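Local coordinates for putative polyketide cyclase (PDB 3K0Z) that is a putative lipoprotein of the SnoaL-like polyketide cyclase family and may act as a cyclase or related lyase, at the interface of chains A and B. Sequence-based numbering; all coordinates share one arbitrary frame. Chains: chain A/B, Putative polyketide cyclase.

Contact 1: the interface of chains A and B. Residues chain A 108, 127, 129, 141-143; chain B 108, 127, 129, 141-143.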
# COMPACT_ATOMS: atom_id res chain seq x y z
N THR A 108 -0.20 0.88 8.49
CA THR A 108 -0.31 0.32 7.15
C THR A 108 -0.99 -1.01 7.28
O THR A 108 -0.57 -1.82 8.12
CB THR A 108 1.05 0.06 6.55
OG1 THR A 108 1.81 1.29 6.55
CG2 THR A 108 0.87 -0.49 5.11
N ILE A 127 -3.76 -2.36 -0.22
CA ILE A 127 -2.87 -1.78 0.81
C ILE A 127 -3.41 -0.39 1.18
O ILE A 127 -3.74 0.42 0.28
CB ILE A 127 -1.38 -1.64 0.36
CG1 ILE A 127 -0.81 -2.96 -0.16
CG2 ILE A 127 -0.58 -1.12 1.56
CD1 ILE A 127 0.61 -2.88 -0.77
N ILE A 129 -2.97 3.05 3.93
CA ILE A 129 -2.21 3.79 4.93
C ILE A 129 -3.25 4.64 5.68
O ILE A 129 -3.96 5.47 5.07
CB ILE A 129 -1.15 4.71 4.32
CG1 ILE A 129 -0.07 3.86 3.63
CG2 ILE A 129 -0.53 5.58 5.44
CD1 ILE A 129 0.81 4.64 2.67
N TRP A 141 -5.01 6.86 2.66
CA TRP A 141 -4.49 6.69 1.31
C TRP A 141 -4.53 5.19 1.09
O TRP A 141 -3.93 4.43 1.83
CB TRP A 141 -3.04 7.16 1.20
CG TRP A 141 -2.78 8.56 1.58
CD1 TRP A 141 -2.59 9.63 0.73
CD2 TRP A 141 -2.55 9.08 2.91
NE1 TRP A 141 -2.30 10.74 1.45
CE2 TRP A 141 -2.27 10.44 2.78
CE3 TRP A 141 -2.55 8.52 4.18
CZ2 TRP A 141 -2.03 11.27 3.89
CZ3 TRP A 141 -2.30 9.33 5.29
CH2 TRP A 141 -2.07 10.70 5.13
N HIS A 142 -5.21 4.75 0.03
CA HIS A 142 -5.40 3.34 -0.14
C HIS A 142 -5.51 2.98 -1.60
O HIS A 142 -5.82 3.83 -2.47
CB HIS A 142 -6.68 2.93 0.60
CG HIS A 142 -7.92 3.52 0.03
ND1 HIS A 142 -8.73 2.84 -0.86
CD2 HIS A 142 -8.48 4.75 0.19
CE1 HIS A 142 -9.75 3.61 -1.19
NE2 HIS A 142 -9.62 4.78 -0.58
N LEU A 143 -5.27 1.71 -1.88
CA LEU A 143 -5.37 1.19 -3.27
C LEU A 143 -5.80 -0.26 -3.24
O LEU A 143 -5.26 -1.05 -2.46
CB LEU A 143 -3.99 1.35 -3.89
CG LEU A 143 -3.79 1.53 -5.37
CD1 LEU A 143 -4.81 2.47 -6.03
CD2 LEU A 143 -2.33 2.03 -5.52
N THR B 108 6.97 0.98 4.66
CA THR B 108 5.92 1.34 3.72
C THR B 108 6.34 2.59 2.96
O THR B 108 6.78 3.57 3.56
CB THR B 108 4.59 1.62 4.43
OG1 THR B 108 4.23 0.47 5.17
CG2 THR B 108 3.43 1.99 3.44
N ILE B 127 1.62 2.13 -3.70
CA ILE B 127 1.96 1.87 -2.31
C ILE B 127 2.68 0.52 -2.28
O ILE B 127 2.20 -0.46 -2.87
CB ILE B 127 0.75 1.82 -1.32
CG1 ILE B 127 -0.08 3.11 -1.35
CG2 ILE B 127 1.27 1.53 0.08
CD1 ILE B 127 -1.41 3.06 -0.57
N ILE B 129 5.07 -2.20 0.35
CA ILE B 129 5.55 -2.67 1.65
C ILE B 129 6.84 -3.49 1.36
O ILE B 129 6.80 -4.45 0.61
CB ILE B 129 4.51 -3.59 2.34
CG1 ILE B 129 3.28 -2.77 2.76
CG2 ILE B 129 5.13 -4.28 3.57
CD1 ILE B 129 1.98 -3.61 3.12
N TRP B 141 5.54 -6.42 -1.25
CA TRP B 141 4.15 -6.46 -1.69
C TRP B 141 3.91 -5.07 -2.25
O TRP B 141 4.14 -4.10 -1.56
CB TRP B 141 3.21 -6.65 -0.50
CG TRP B 141 3.45 -7.94 0.28
CD1 TRP B 141 2.73 -9.08 0.17
CD2 TRP B 141 4.48 -8.20 1.24
NE1 TRP B 141 3.24 -10.03 1.02
CE2 TRP B 141 4.33 -9.52 1.67
CE3 TRP B 141 5.53 -7.45 1.77
CZ2 TRP B 141 5.14 -10.09 2.64
CZ3 TRP B 141 6.32 -8.00 2.71
CH2 TRP B 141 6.16 -9.33 3.11
N HIS B 142 3.41 -4.94 -3.47
CA HIS B 142 3.26 -3.58 -4.02
C HIS B 142 2.05 -3.48 -4.90
O HIS B 142 1.60 -4.47 -5.46
CB HIS B 142 4.53 -3.17 -4.75
CG HIS B 142 4.78 -3.99 -5.97
ND1 HIS B 142 4.33 -3.59 -7.21
CD2 HIS B 142 5.30 -5.23 -6.13
CE1 HIS B 142 4.61 -4.54 -8.09
NE2 HIS B 142 5.20 -5.54 -7.47
N LEU B 143 1.55 -2.27 -5.06
CA LEU B 143 0.42 -2.05 -5.91
C LEU B 143 0.49 -0.65 -6.52
O LEU B 143 0.65 0.33 -5.80
CB LEU B 143 -0.88 -2.18 -5.10
CG LEU B 143 -2.21 -2.24 -5.86
CD1 LEU B 143 -2.19 -3.24 -6.99
CD2 LEU B 143 -3.38 -2.54 -4.85
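A:Thr108, A:Ile127 and A:Leu143 meet their own twins in chain B across a two-fold axis, all on extended backbone (phi -131°, psi 132° at A:Ile127) in strands 106-117, 120-133 and 136-144. The two threonines reach tip to tip, and their hydroxyls share a hydrogen bond, A:Thr108 OG1 to B:Thr108 OG1 at 2.9 Å, whose direction is not settled. Threonine suits the axis because one hydroxyl can both give and accept, while its methyl serves the apolar surroundings: A:Thr108 CG2 lies 3.9 Å from B:Ile129 CD1.

The Ile127 pair fills the middle. The two side chains slide past each other in opposite directions, with A:Ile127 CG2 3.6 Å from B:Ile127 CG2. In each, CG2 is anti to the backbone N and CG1 beside it (chi1 -54° in chain A), and the nearly extended CG1 arm carries CD1 over the partner's backbone: A:Ile127 CD1 is 3.6 Å from B:Ile127 O and 3.8 Å from B:Trp141 O. A beta-branched isoleucine, restricted near the backbone, thus covers a neighbouring side chain with one arm and strand backbone with the other. The Leu143 side chains cross obliquely, B:Leu143 CD2 coming within 3.4 Å of A:Leu143 O. The patch joins neighbouring strands of the two beta-sheets, which pack against each other between the chains.

Contact 2: the interface of chains A and B. Residues chain A 23-25, 101-103; chain B 23-25, 101-103.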
# COMPACT_ATOMS: atom_id res chain seq x y z
N THR A 23 3.65 -5.72 12.97
CA THR A 23 4.82 -5.11 13.49
C THR A 23 4.40 -3.81 14.20
O THR A 23 3.80 -2.90 13.59
CB THR A 23 5.83 -4.82 12.36
OG1 THR A 23 6.19 -6.06 11.74
CG2 THR A 23 7.06 -4.14 12.89
N ILE A 24 4.70 -3.72 15.48
CA ILE A 24 4.39 -2.54 16.26
C ILE A 24 5.64 -1.85 16.83
O ILE A 24 6.45 -2.46 17.52
CB ILE A 24 3.45 -2.84 17.42
CG1 ILE A 24 2.23 -3.66 16.93
CG2 ILE A 24 3.05 -1.51 18.05
CD1 ILE A 24 1.29 -4.20 18.05
N ASP A 25 5.73 -0.56 16.54
CA ASP A 25 6.77 0.35 17.07
C ASP A 25 6.84 0.16 18.60
O ASP A 25 5.85 0.39 19.28
CB ASP A 25 6.28 1.77 16.71
CG ASP A 25 7.10 2.92 17.29
OD1 ASP A 25 8.02 2.74 18.11
OD2 ASP A 25 6.73 4.05 16.90
N LEU A 101 1.20 -2.78 10.09
CA LEU A 101 2.49 -2.11 10.51
C LEU A 101 2.13 -0.82 11.25
O LEU A 101 1.52 0.10 10.67
CB LEU A 101 3.35 -1.79 9.31
CG LEU A 101 3.40 -2.98 8.36
CD1 LEU A 101 4.11 -2.57 7.00
CD2 LEU A 101 4.05 -4.20 9.06
N VAL A 102 2.50 -0.75 12.53
CA VAL A 102 2.05 0.36 13.40
C VAL A 102 3.22 1.21 13.88
O VAL A 102 4.08 0.73 14.57
CB VAL A 102 1.22 -0.18 14.57
CG1 VAL A 102 0.68 0.96 15.39
CG2 VAL A 102 0.05 -1.13 14.05
N VAL A 103 3.26 2.50 13.50
CA VAL A 103 4.40 3.36 13.85
C VAL A 103 4.01 4.81 13.89
O VAL A 103 3.29 5.28 13.02
CB VAL A 103 5.58 3.12 12.87
CG1 VAL A 103 5.26 3.55 11.40
CG2 VAL A 103 6.90 3.80 13.41
N THR B 23 8.15 8.77 8.85
CA THR B 23 8.02 8.35 10.25
C THR B 23 8.96 7.19 10.49
O THR B 23 8.87 6.19 9.78
CB THR B 23 6.55 7.90 10.57
OG1 THR B 23 5.68 9.00 10.33
CG2 THR B 23 6.39 7.43 12.04
N ILE B 24 9.83 7.29 11.51
CA ILE B 24 10.79 6.26 11.80
C ILE B 24 10.68 5.76 13.23
O ILE B 24 10.60 6.54 14.17
CB ILE B 24 12.21 6.80 11.60
CG1 ILE B 24 12.46 7.20 10.13
CG2 ILE B 24 13.20 5.76 12.00
CD1 ILE B 24 13.69 8.07 10.02
N ASP B 25 10.67 4.43 13.36
CA ASP B 25 10.68 3.74 14.64
C ASP B 25 11.91 4.23 15.43
O ASP B 25 13.04 4.02 15.00
CB ASP B 25 10.75 2.25 14.31
CG ASP B 25 10.89 1.34 15.49
OD1 ASP B 25 11.04 1.79 16.65
OD2 ASP B 25 10.79 0.11 15.21
N LEU B 101 7.43 5.08 5.91
CA LEU B 101 7.06 4.61 7.27
C LEU B 101 7.96 3.40 7.61
O LEU B 101 7.79 2.33 7.04
CB LEU B 101 5.56 4.22 7.32
CG LEU B 101 4.56 5.25 6.77
CD1 LEU B 101 3.15 4.66 6.75
CD2 LEU B 101 4.65 6.62 7.51
N VAL B 102 8.88 3.57 8.56
CA VAL B 102 9.91 2.56 8.85
C VAL B 102 9.71 2.03 10.30
O VAL B 102 9.68 2.83 11.27
CB VAL B 102 11.32 3.22 8.72
CG1 VAL B 102 12.43 2.24 9.07
CG2 VAL B 102 11.56 3.78 7.30
N VAL B 103 9.50 0.72 10.42
CA VAL B 103 9.24 0.08 11.71
C VAL B 103 9.69 -1.37 11.72
O VAL B 103 9.43 -2.10 10.80
CB VAL B 103 7.74 0.23 12.13
CG1 VAL B 103 6.76 -0.43 11.12
CG2 VAL B 103 7.48 -0.24 13.61
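A:Val103 and B:Val103, at the ends of strands 93-103 and 94-103, lie against each other across the two-fold axis and hide far more surface than any neighbour here, 82 and 83 Å². The side chain of B:Val103 can be followed outward. B:Val103 CB meets the same atom of its twin, A:Val103 CB, at 3.7 Å, a close approach for a branched carbon that brings the two strand ends together on the axis. From there the side chain forks. B:Val103 CG1 takes the crowded position between the backbone N and the carbonyl carbon (chi1 61°), where it packs against A:Leu101 CB at 4.1 Å and also nears the methyl of A:Thr23. B:Val103 CG2, anti to the backbone N, enters the corner where strand 22-24 of chain A gives way to loop, 3.4 Å from A:Asp25 N. The same methyl, B:Val103 CG2, also lies 3.7 Å from A:Val102 O, a carbonyl of the neighbouring strand 93-103.

Valine suits this place because its short, stiff fork touches two segments of the partner at once while CB stays near the axis. Threonine at position 23 offers its methyl to the contact: the A:Thr23 and B:Val103 side chains pass in opposite directions, A:Thr23 CG2 lying 4.0 Å from B:Val103 CG2, and the twin does likewise. No hydrogen bond or salt bridge crosses the patch, so packing carries it. At the rim the A:Asp25 and B:Asp25 side chains slide past each other in opposite directions, running across the axis. Their like charges, if both are ionised, would be expected to repel unless solvent screens them. The carboxylate planes are turned 42° apart, with A:Asp25 OD1 3.5 Å from B:Asp25 OD1.

The C-alpha centres of contact 1 and contact 2 lie about 14 Å apart, and both patches straddle the same two-fold axis of the deposited dimer. They share no residue, but a tight turn links them: the strand that ends in contact 2 at position 103 is followed by strand 106-117, which enters contact 1 at position 108. Contact 1 draws on the later strands of the sheet, whereas contact 2 adds the short N-terminal strand 22-24. Together they form a largely apolar seam compatible with a dimer, although the structure alone does not establish that it exists outside the crystal.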